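Local coordinates for protein sulfatase (Bacteroides fragilis CAG:558, PDB 6USS) that probably hydrolyses sulfate esters as a calcium-dependent arylsulfatase of the gut microbiome, studied here with its catalytic residue replaced, at residues Thr147-Ala150 / Glu151-Asp155; Trp305-Asn309 / Gly310-Asn314; Leu344-Gly347 / Lys348-Tyr352; Glu461-Ile465 / Pro466-Gly470. The protein carries 1 engineered substitution. All blocks are in the same frame, centred on the assembly; numbering follows the deposited sequence.

Interaction 1. Residues Thr147-Ala150 / Glu151-Asp155; sequences TSLA and EILKD
The methyl CG2 of Thr-147 lies across the branch of Ile-152, the two side chains at about a right angle, just where helix 149-155 begins. Ser-148 is the N-cap, so these are the residues that meet in a hydrophobic staple: the one before the cap and the fourth in the helix. Thr-147 CG2 comes within 3.8 Å of Ile-152 CG1, because it stands anti to the backbone N while OG1 turns the other way, to the backbone N of Val-399. A beta-branched threonine suits the place, offering a methyl to one partner and a hydroxyl to another. Further along, Leu-149 and Leu-153 are one turn apart and meet loosely, CD1 to CD1 at 4.4 Å, on a face where Tyr-384 and Leu-388 of helix 383-390 also touch Leu-149.

Ser-148 OG, set anti to its own N (chi1 -178°), accepts a weak capping bond from Ala-150 N at 3.4 Å and is also bonded to Met-181 O. Glu-151 holds the position that would complete a capping box, yet its OE1 lies 6.3 Å from Ser-148 N. Gln-136 bridges the two instead, its OE1 taking the Ser-148 amide and its NE2 giving to Glu-151 OE1. That same OE1 forms a salt bridge with Lys-154 of the second subunit, which would help offset the closeness of the two subunits' Glu-151 carboxylates. The helical ladder starts with Ile-152 N giving to Ser-148 O at 3.2 Å; Leu-153 N to Leu-149 O follows, nearly straight at 173°, then Lys-154 N to Ala-150 O at 2.8 Å.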
loop_
_atom_site.group_PDB
_atom_site.type_symbol
_atom_site.label_atom_id
_atom_site.label_comp_id
_atom_site.label_asym_id
_atom_site.label_seq_id
_atom_site.Cartn_x
_atom_site.Cartn_y
_atom_site.Cartn_z
ATOM N N THR A 147 -3.253 -3.992 -15.178
ATOM C CA THR A 147 -3.968 -4.235 -13.936
ATOM C C THR A 147 -3.271 -5.366 -13.181
ATOM O O THR A 147 -3.183 -6.494 -13.685
ATOM C CB THR A 147 -5.421 -4.582 -14.242
ATOM O OG1 THR A 147 -6.033 -3.461 -14.894
ATOM C CG2 THR A 147 -6.171 -4.895 -12.967
ATOM N N SER A 148 -2.769 -5.054 -11.986
ATOM C CA SER A 148 -1.907 -5.958 -11.240
ATOM C C SER A 148 -2.676 -7.122 -10.637
ATOM O O SER A 148 -3.808 -6.968 -10.171
ATOM C CB SER A 148 -1.179 -5.218 -10.121
ATOM O OG SER A 148 -0.308 -6.118 -9.438
ATOM N N LEU A 149 -2.029 -8.290 -10.630
ATOM C CA LEU A 149 -2.616 -9.465 -10.001
ATOM C C LEU A 149 -2.927 -9.221 -8.523
ATOM O O LEU A 149 -3.960 -9.679 -8.018
ATOM C CB LEU A 149 -1.674 -10.652 -10.178
ATOM C CG LEU A 149 -1.914 -11.941 -9.385
ATOM C CD1 LEU A 149 -3.229 -12.625 -9.725
ATOM C CD2 LEU A 149 -0.769 -12.887 -9.628
ATOM N N ALA A 150 -2.043 -8.506 -7.811
ATOM C CA ALA A 150 -2.259 -8.258 -6.386
ATOM C C ALA A 150 -3.383 -7.261 -6.146
ATOM O O ALA A 150 -4.054 -7.329 -5.107
ATOM C CB ALA A 150 -0.974 -7.751 -5.727
ATOM N N GLU A 151 -3.576 -6.312 -7.071
ATOM C CA GLU A 151 -4.697 -5.383 -6.975
ATOM C C GLU A 151 -6.030 -6.122 -7.037
ATOM O O GLU A 151 -6.964 -5.800 -6.293
ATOM C CB GLU A 151 -4.610 -4.343 -8.095
ATOM C CG GLU A 151 -5.487 -3.099 -7.891
ATOM C CD GLU A 151 -5.006 -2.213 -6.726
ATOM O OE1 GLU A 151 -3.773 -2.018 -6.593
ATOM O OE2 GLU A 151 -5.861 -1.712 -5.952
ATOM N N ILE A 152 -6.137 -7.123 -7.912
ATOM C CA ILE A 152 -7.406 -7.824 -8.078
ATOM C C ILE A 152 -7.700 -8.692 -6.863
ATOM O O ILE A 152 -8.843 -8.752 -6.383
ATOM C CB ILE A 152 -7.394 -8.646 -9.378
ATOM C CG1 ILE A 152 -7.184 -7.739 -10.589
ATOM C CG2 ILE A 152 -8.698 -9.369 -9.543
ATOM C CD1 ILE A 152 -7.093 -8.527 -11.870
ATOM N N LEU A 153 -6.673 -9.379 -6.349
ATOM C CA LEU A 153 -6.812 -10.096 -5.087
ATOM C C LEU A 153 -7.186 -9.139 -3.958
ATOM O O LEU A 153 -8.136 -9.393 -3.208
ATOM C CB LEU A 153 -5.515 -10.848 -4.761
ATOM C CG LEU A 153 -5.160 -12.020 -5.680
ATOM C CD1 LEU A 153 -3.780 -12.578 -5.374
ATOM C CD2 LEU A 153 -6.198 -13.102 -5.553
ATOM N N LYS A 154 -6.455 -8.023 -3.833
ATOM C CA LYS A 154 -6.743 -7.037 -2.791
ATOM C C LYS A 154 -8.180 -6.533 -2.898
ATOM O O LYS A 154 -8.936 -6.564 -1.918
ATOM C CB LYS A 154 -5.743 -5.879 -2.886
ATOM C CG LYS A 154 -5.829 -4.796 -1.792
ATOM C CD LYS A 154 -5.145 -3.481 -2.266
ATOM C CE LYS A 154 -5.969 -2.223 -1.883
ATOM N NZ LYS A 154 -6.417 -2.183 -0.402
ATOM N N ASP A 155 -8.590 -6.116 -4.099
ATOM C CA ASP A 155 -9.925 -5.563 -4.291
ATOM C C ASP A 155 -11.024 -6.599 -4.101
ATOM O O ASP A 155 -12.189 -6.225 -3.920
ATOM C CB ASP A 155 -10.038 -4.931 -5.679
ATOM C CG ASP A 155 -9.068 -3.743 -5.884
ATOM O OD1 ASP A 155 -8.657 -3.062 -4.903
ATOM O OD2 ASP A 155 -8.716 -3.493 -7.058
#

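Interaction 2. Residues Trp305-Asn309 / Gly310-Asn314; sequences WLDKN and GEADN
A Schellman-type C-cap ends helix 283-308, turning the chain toward strand 315-321 of the central sheet. Its mark is the six-to-one bond from Glu-311 N back to Leu-306 O, 3.0 Å long with an angle of 161° at the hydrogen. Gly-310 makes the reversal with a positive phi of 70°, a left-handed conformation that glycine adopts easily because it has no CB to press on Asn-309 O. The companion approach of Gly-310 N to Asp-307 O is long, at 3.6 Å.

The apolar contact expected of this cap joins the same two residues as the bond: Leu-306 CD2 meets Glu-311 CB at 3.7 Å, the side chains crossing at about a right angle. Leucine suits this buried place, where Thr-315 and Val-317 also pack on it. Glu-311 then runs alongside Trp-305, pointing the same way, its carboxylate plane only 10° from that of the indole. The methylene Glu-311 CG does the touching, 4.1 Å from Trp-305 CZ3.

Asn-309 lies over one face of the indole, its ND2 offset toward the rim. Its CG stands anti to the carbonyl carbon, beside the backbone N, which turns the amide back over the helix end. A straight bond from Asn-309 ND2 to Trp-305 O, 2.6 Å long, holds it there, with the acceptor in the plane of the amide. An asparagine thus binds the last turn of the helix through its side chain, while Trp-305 NE1 is bonded to Asn-244 on helix 231-247. Past the cap, the small Ala-312 rests on the helix, its CB 3.6 Å from Asp-307 OD1.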
loop_
_atom_site.group_PDB
_atom_site.type_symbol
_atom_site.label_atom_id
_atom_site.label_comp_id
_atom_site.label_asym_id
_atom_site.label_seq_id
_atom_site.Cartn_x
_atom_site.Cartn_y
_atom_site.Cartn_z
ATOM N N TRP A 305 4.995 -23.240 9.899
ATOM C CA TRP A 305 4.121 -22.188 10.403
ATOM C C TRP A 305 2.668 -22.486 10.054
ATOM O O TRP A 305 1.779 -22.373 10.910
ATOM C CB TRP A 305 4.540 -20.813 9.874
ATOM C CG TRP A 305 3.692 -19.743 10.485
ATOM C CD1 TRP A 305 3.954 -19.027 11.626
ATOM C CD2 TRP A 305 2.410 -19.297 10.023
ATOM N NE1 TRP A 305 2.921 -18.157 11.887
ATOM C CE2 TRP A 305 1.965 -18.302 10.913
ATOM C CE3 TRP A 305 1.596 -19.642 8.938
ATOM C CZ2 TRP A 305 0.747 -17.653 10.753
ATOM C CZ3 TRP A 305 0.386 -18.985 8.779
ATOM C CH2 TRP A 305 -0.026 -18.005 9.684
ATOM N N LEU A 306 2.412 -22.891 8.803
ATOM C CA LEU A 306 1.063 -23.295 8.401
ATOM C C LEU A 306 0.541 -24.442 9.260
ATOM O O LEU A 306 -0.608 -24.404 9.721
ATOM C CB LEU A 306 1.037 -23.699 6.924
ATOM C CG LEU A 306 1.198 -22.633 5.836
ATOM C CD1 LEU A 306 1.268 -23.287 4.450
ATOM C CD2 LEU A 306 0.058 -21.635 5.907
ATOM N N ASP A 307 1.363 -25.490 9.447
ATOM C CA ASP A 307 0.963 -26.650 10.249
ATOM C C ASP A 307 0.559 -26.229 11.652
ATOM O O ASP A 307 -0.470 -26.678 12.169
ATOM C CB ASP A 307 2.097 -27.684 10.350
ATOM C CG ASP A 307 2.308 -28.471 9.067
ATOM O OD1 ASP A 307 1.320 -28.725 8.342
ATOM O OD2 ASP A 307 3.470 -28.846 8.775
ATOM N N LYS A 308 1.349 -25.355 12.279
ATOM C CA LYS A 308 1.170 -25.037 13.687
ATOM C C LYS A 308 0.107 -23.981 13.948
ATOM O O LYS A 308 -0.256 -23.794 15.108
ATOM C CB LYS A 308 2.515 -24.614 14.310
ATOM C CG LYS A 308 3.373 -25.833 14.685
ATOM C CD LYS A 308 4.762 -25.851 14.011
ATOM C CE LYS A 308 5.671 -24.704 14.496
ATOM N NZ LYS A 308 7.060 -24.813 13.960
ATOM N N ASN A 309 -0.412 -23.301 12.925
ATOM C CA ASN A 309 -1.476 -22.320 13.116
ATOM C C ASN A 309 -2.793 -22.753 12.480
ATOM O O ASN A 309 -3.694 -21.926 12.307
ATOM C CB ASN A 309 -1.057 -20.956 12.571
ATOM C CG ASN A 309 0.159 -20.383 13.290
ATOM O OD1 ASN A 309 0.024 -19.610 14.236
ATOM N ND2 ASN A 309 1.354 -20.741 12.824
ATOM N N GLY A 310 -2.926 -24.029 12.132
ATOM C CA GLY A 310 -4.179 -24.530 11.595
ATOM C C GLY A 310 -4.528 -24.037 10.207
ATOM O O GLY A 310 -5.706 -23.998 9.852
ATOM N N GLU A 311 -3.539 -23.673 9.398
ATOM C CA GLU A 311 -3.818 -23.097 8.093
ATOM C C GLU A 311 -3.463 -24.026 6.936
ATOM O O GLU A 311 -3.811 -23.721 5.791
ATOM C CB GLU A 311 -3.077 -21.761 7.950
ATOM C CG GLU A 311 -3.282 -20.781 9.116
ATOM C CD GLU A 311 -4.453 -19.828 8.882
ATOM O OE1 GLU A 311 -4.640 -18.876 9.688
ATOM O OE2 GLU A 311 -5.195 -20.048 7.889
ATOM N N ALA A 312 -2.822 -25.165 7.211
ATOM C CA ALA A 312 -2.273 -26.003 6.149
ATOM C C ALA A 312 -3.357 -26.570 5.235
ATOM O O ALA A 312 -3.113 -26.773 4.035
ATOM C CB ALA A 312 -1.449 -27.135 6.762
ATOM N N ASP A 313 -4.552 -26.825 5.766
ATOM C CA ASP A 313 -5.587 -27.445 4.957
ATOM C C ASP A 313 -6.353 -26.442 4.119
ATOM O O ASP A 313 -7.029 -26.840 3.171
ATOM C CB ASP A 313 -6.560 -28.223 5.838
ATOM C CG ASP A 313 -5.907 -29.422 6.486
ATOM O OD1 ASP A 313 -6.251 -29.744 7.645
ATOM O OD2 ASP A 313 -5.024 -30.033 5.834
ATOM N N ASN A 314 -6.261 -25.160 4.426
ATOM C CA ASN A 314 -6.929 -24.160 3.611
ATOM C C ASN A 314 -5.933 -23.174 3.004
ATOM O O ASN A 314 -6.252 -21.995 2.818
ATOM C CB ASN A 314 -8.001 -23.437 4.423
ATOM C CG ASN A 314 -9.081 -22.801 3.528
ATOM O OD1 ASN A 314 -9.318 -23.250 2.392
ATOM N ND2 ASN A 314 -9.727 -21.741 4.033
#

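Interaction 3. Residues Leu344-Gly347 / Lys348-Tyr352; sequences LNSG and KGSAY
Asn-345 and Tyr-352 lie side by side at the open end of a loop whose tip is a type II beta turn, Gly-347 to Ser-350. Asn-345 CG, anti to the backbone N (chi1 -157°), sets the amide alongside the ring and comes within 3.3 Å of Tyr-352 CD2, the amide and ring planes 41° apart. The methylene Tyr-352 CB also rests 3.3 Å from Asn-345 O. Next along, Ser-346 presents its CB to the ring edge, near the ring plane, 4.1 Å from Tyr-352 CD2. Ser-346 OG faces Ser-350 CB at 3.4 Å, and the hydroxyls of both serines are bonded to Pro-436 O, a role for small polar side chains in a buried place.

These contacts are positioned by the backbone. Ser-350 N closes the turn onto Gly-347 O at 2.8 Å, in the carbonyl plane, and Gly-349, with phi 91°, fills the third position, where a glycine without CB avoids the preceding carbonyl. Lys-348, at the second position, extends fully away from the loop to a salt bridge with Asp-43, a calcium ligand. Ser-350 also opens an ST turn leading to Tyr-352, just before helix 353-356: Ser-350 OG accepts from Tyr-352 N at 3.0 Å.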
loop_
_atom_site.group_PDB
_atom_site.type_symbol
_atom_site.label_atom_id
_atom_site.label_comp_id
_atom_site.label_asym_id
_atom_site.label_seq_id
_atom_site.Cartn_x
_atom_site.Cartn_y
_atom_site.Cartn_z
ATOM N N LEU A 344 19.556 -30.355 -19.002
ATOM C CA LEU A 344 19.101 -29.288 -19.884
ATOM C C LEU A 344 20.294 -28.519 -20.447
ATOM O O LEU A 344 21.352 -28.441 -19.817
ATOM C CB LEU A 344 18.162 -28.333 -19.149
ATOM C CG LEU A 344 16.987 -29.000 -18.450
ATOM C CD1 LEU A 344 16.062 -27.937 -17.902
ATOM C CD2 LEU A 344 16.263 -29.917 -19.427
ATOM N N ASN A 345 20.110 -27.943 -21.642
ATOM C CA ASN A 345 21.170 -27.189 -22.308
ATOM C C ASN A 345 21.275 -25.763 -21.754
ATOM O O ASN A 345 20.285 -25.022 -21.718
ATOM C CB ASN A 345 20.913 -27.156 -23.816
ATOM C CG ASN A 345 22.184 -26.898 -24.629
ATOM O OD1 ASN A 345 23.088 -26.190 -24.192
ATOM N ND2 ASN A 345 22.234 -27.461 -25.839
ATOM N N SER A 346 22.475 -25.389 -21.324
ATOM C CA SER A 346 22.809 -24.003 -20.991
ATOM C C SER A 346 21.964 -23.574 -19.772
ATOM O O SER A 346 21.691 -24.374 -18.862
ATOM C CB SER A 346 22.661 -23.142 -22.245
ATOM O OG SER A 346 22.918 -21.774 -21.990
ATOM N N GLY A 347 21.548 -22.307 -19.712
ATOM C CA GLY A 347 20.885 -21.813 -18.526
ATOM C C GLY A 347 20.421 -20.384 -18.666
ATOM O O GLY A 347 20.030 -19.963 -19.760
ATOM N N LYS A 348 20.500 -19.628 -17.570
ATOM C CA LYS A 348 19.963 -18.272 -17.528
ATOM C C LYS A 348 20.406 -17.469 -18.742
ATOM O O LYS A 348 21.581 -17.484 -19.109
ATOM C CB LYS A 348 20.398 -17.565 -16.242
ATOM C CG LYS A 348 19.912 -16.120 -16.185
ATOM C CD LYS A 348 20.153 -15.509 -14.850
ATOM C CE LYS A 348 19.468 -14.148 -14.779
ATOM N NZ LYS A 348 19.618 -13.545 -13.447
ATOM N N GLY A 349 19.444 -16.786 -19.379
ATOM C CA GLY A 349 19.696 -16.014 -20.574
ATOM C C GLY A 349 19.516 -16.770 -21.876
ATOM O O GLY A 349 19.453 -16.138 -22.936
ATOM N N SER A 350 19.436 -18.102 -21.826
ATOM C CA SER A 350 19.308 -18.941 -23.009
ATOM C C SER A 350 17.850 -19.216 -23.332
ATOM O O SER A 350 17.009 -19.360 -22.441
ATOM C CB SER A 350 20.021 -20.279 -22.830
ATOM O OG SER A 350 20.088 -20.957 -24.070
ATOM N N ALA A 351 17.562 -19.316 -24.622
ATOM C CA ALA A 351 16.262 -19.817 -25.031
ATOM C C ALA A 351 16.189 -21.337 -24.964
ATOM O O ALA A 351 15.092 -21.895 -25.106
ATOM C CB ALA A 351 15.931 -19.320 -26.440
ATOM N N TYR A 352 17.323 -22.007 -24.743
ATOM C CA TYR A 352 17.339 -23.442 -24.506
ATOM C C TYR A 352 16.586 -23.776 -23.216
ATOM O O TYR A 352 16.298 -22.902 -22.390
ATOM C CB TYR A 352 18.784 -23.946 -24.430
ATOM C CG TYR A 352 19.490 -23.975 -25.769
ATOM C CD1 TYR A 352 18.762 -23.866 -26.947
ATOM C CD2 TYR A 352 20.880 -24.087 -25.862
ATOM C CE1 TYR A 352 19.386 -23.877 -28.187
ATOM C CE2 TYR A 352 21.515 -24.105 -27.101
ATOM C CZ TYR A 352 20.754 -24.000 -28.262
ATOM O OH TYR A 352 21.342 -24.014 -29.506
#

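Interaction 4. Residues Glu461-Ile465 / Pro466-Gly470; sequences ELFNI and PQDIG
The amides of Asn-464 and Gln-467 are stacked, their planes 22° apart, with Asn-464 CG 3.8 Å from Gln-467 CD. They sit where strand 460-464, an outer strand of the antiparallel four-stranded sheet, gives way to a beta turn with type I angles running from Ile-465 to Asp-468. The Phe-463 ring has Glu-461 OE1 at its edge, in plane, while Asp-468 OD2 approaches Phe-463 CD1 obliquely at 3.6 Å, its carboxylate turned 63° from the ring.

The turn is closed by Asp-468 N giving to Ile-465 O at 3.1 Å, from above the carbonyl plane. Pro-466 fits the second position, since the fixed phi of a proline suits the bend and it has no N-H to satisfy; that its CD lies beside Ile-465 CB follows largely from the peptide link. Gln-467 N is shared more loosely between two weak bonds, to Asn-464 O and to Asn-464 OD1, the latter 3.3 Å long. Asn-464 reaches it because its CG stands anti to the backbone N (chi1 -162°), which brings OD1 to Gln-467 N and lays the amide against that of Gln-467.

Asp-468 carries the contact on along the chain, its carboxylate oxygens accepting from the backbone N of Lys-472 and of Asn-473. Its OD2 takes a further bond, from a water 2.8 Å away, and that water accepts from Asn-464 N at 3.2 Å.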
loop_
_atom_site.group_PDB
_atom_site.type_symbol
_atom_site.label_atom_id
_atom_site.label_comp_id
_atom_site.label_asym_id
_atom_site.label_seq_id
_atom_site.Cartn_x
_atom_site.Cartn_y
_atom_site.Cartn_z
ATOM N N GLU A 461 16.776 -23.130 -35.366
ATOM C CA GLU A 461 17.008 -24.432 -34.744
ATOM C C GLU A 461 15.668 -25.056 -34.380
ATOM O O GLU A 461 14.787 -24.385 -33.827
ATOM C CB GLU A 461 17.888 -24.321 -33.490
ATOM C CG GLU A 461 19.313 -23.918 -33.781
ATOM C CD GLU A 461 20.188 -23.858 -32.539
ATOM O OE1 GLU A 461 19.654 -23.632 -31.430
ATOM O OE2 GLU A 461 21.424 -24.026 -32.675
ATOM N N LEU A 462 15.500 -26.331 -34.720
ATOM C CA LEU A 462 14.263 -27.049 -34.456
ATOM C C LEU A 462 14.605 -28.265 -33.614
ATOM O O LEU A 462 15.450 -29.074 -34.009
ATOM C CB LEU A 462 13.579 -27.455 -35.762
ATOM C CG LEU A 462 12.293 -28.277 -35.620
ATOM C CD1 LEU A 462 11.212 -27.413 -35.060
ATOM C CD2 LEU A 462 11.852 -28.841 -36.946
ATOM N N PHE A 463 13.976 -28.387 -32.450
ATOM C CA PHE A 463 14.248 -29.512 -31.566
ATOM C C PHE A 463 12.957 -30.232 -31.225
ATOM O O PHE A 463 11.911 -29.604 -31.024
ATOM C CB PHE A 463 14.940 -29.077 -30.265
ATOM C CG PHE A 463 16.268 -28.377 -30.472
ATOM C CD1 PHE A 463 17.421 -29.103 -30.730
ATOM C CD2 PHE A 463 16.359 -26.994 -30.388
ATOM C CE1 PHE A 463 18.640 -28.458 -30.917
ATOM C CE2 PHE A 463 17.573 -26.342 -30.566
ATOM C CZ PHE A 463 18.712 -27.071 -30.833
ATOM N N ASN A 464 13.047 -31.551 -31.159
ATOM C CA ASN A 464 12.000 -32.388 -30.589
ATOM C C ASN A 464 12.311 -32.534 -29.109
ATOM O O ASN A 464 13.122 -33.374 -28.720
ATOM C CB ASN A 464 11.950 -33.750 -31.270
ATOM C CG ASN A 464 10.640 -34.459 -31.029
ATOM O OD1 ASN A 464 10.329 -34.859 -29.904
ATOM N ND2 ASN A 464 9.851 -34.606 -32.082
ATOM N N ILE A 465 11.658 -31.713 -28.281
ATOM C CA ILE A 465 11.997 -31.666 -26.857
ATOM C C ILE A 465 11.810 -33.017 -26.169
ATOM O O ILE A 465 12.736 -33.462 -25.478
ATOM C CB ILE A 465 11.235 -30.521 -26.170
ATOM C CG1 ILE A 465 11.651 -29.160 -26.775
ATOM C CG2 ILE A 465 11.444 -30.555 -24.657
ATOM C CD1 ILE A 465 13.103 -28.779 -26.574
ATOM N N PRO A 466 10.681 -33.723 -26.326
ATOM C CA PRO A 466 10.555 -35.016 -25.624
ATOM C C PRO A 466 11.558 -36.067 -26.092
ATOM O O PRO A 466 11.868 -36.997 -25.341
ATOM C CB PRO A 466 9.109 -35.442 -25.924
ATOM C CG PRO A 466 8.405 -34.169 -26.293
ATOM C CD PRO A 466 9.433 -33.368 -27.024
ATOM N N GLN A 467 12.081 -35.948 -27.311
ATOM C CA GLN A 467 13.123 -36.851 -27.785
ATOM C C GLN A 467 14.534 -36.338 -27.546
ATOM O O GLN A 467 15.482 -37.128 -27.620
ATOM C CB GLN A 467 12.979 -37.103 -29.287
ATOM C CG GLN A 467 11.884 -38.070 -29.653
ATOM C CD GLN A 467 11.651 -38.089 -31.153
ATOM O OE1 GLN A 467 12.604 -37.948 -31.941
ATOM N NE2 GLN A 467 10.387 -38.234 -31.562
ATOM N N ASP A 468 14.709 -35.047 -27.285
ATOM C CA ASP A 468 16.037 -34.448 -27.234
ATOM C C ASP A 468 16.056 -33.381 -26.138
ATOM O O ASP A 468 16.118 -32.180 -26.393
ATOM C CB ASP A 468 16.413 -33.865 -28.597
ATOM C CG ASP A 468 17.771 -33.223 -28.605
ATOM O OD1 ASP A 468 18.600 -33.526 -27.716
ATOM O OD2 ASP A 468 18.003 -32.396 -29.513
ATOM N N ILE A 469 16.019 -33.829 -24.883
ATOM C CA ILE A 469 15.840 -32.880 -23.790
ATOM C C ILE A 469 17.034 -31.941 -23.693
ATOM O O ILE A 469 16.885 -30.786 -23.280
ATOM C CB ILE A 469 15.574 -33.629 -22.469
ATOM C CG1 ILE A 469 14.882 -32.724 -21.464
ATOM C CG2 ILE A 469 16.868 -34.194 -21.870
ATOM C CD1 ILE A 469 14.799 -33.349 -20.080
ATOM N N GLY A 470 18.222 -32.399 -24.110
ATOM C CA GLY A 470 19.422 -31.589 -24.078
ATOM C C GLY A 470 19.589 -30.655 -25.246
ATOM O O GLY A 470 20.580 -29.921 -25.309
HETATM O O HOH W 1 16.013 -32.655 -31.504
#

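Overall arrangement
Interactions 3 and 4 form one continuous patch, their centres about 13 Å apart, joining the loop before helix 353-356 to the edge of the four-stranded sheet. Tyr-352 OH is probably hydrogen-bonded to Glu-461 OE1 at 2.6 Å, Asn-345 ND2 bonds weakly to Gly-470 O, and Leu-344 CD2 packs 3.7 Å from Ile-469 CG1. Interaction 3 alone reaches the active site: the Lys-348 side chain lies about 4 Å from the calcium ion, which Asp-42, Asp-43, Asp-322, Asn-323 and the engineered Cys-88 surround. Interactions 1 and 2 are helix ends remote from it, their centres about 24 Å apart; interaction 1, at the subunit interface, is about 32 Å from interaction 3 between centres.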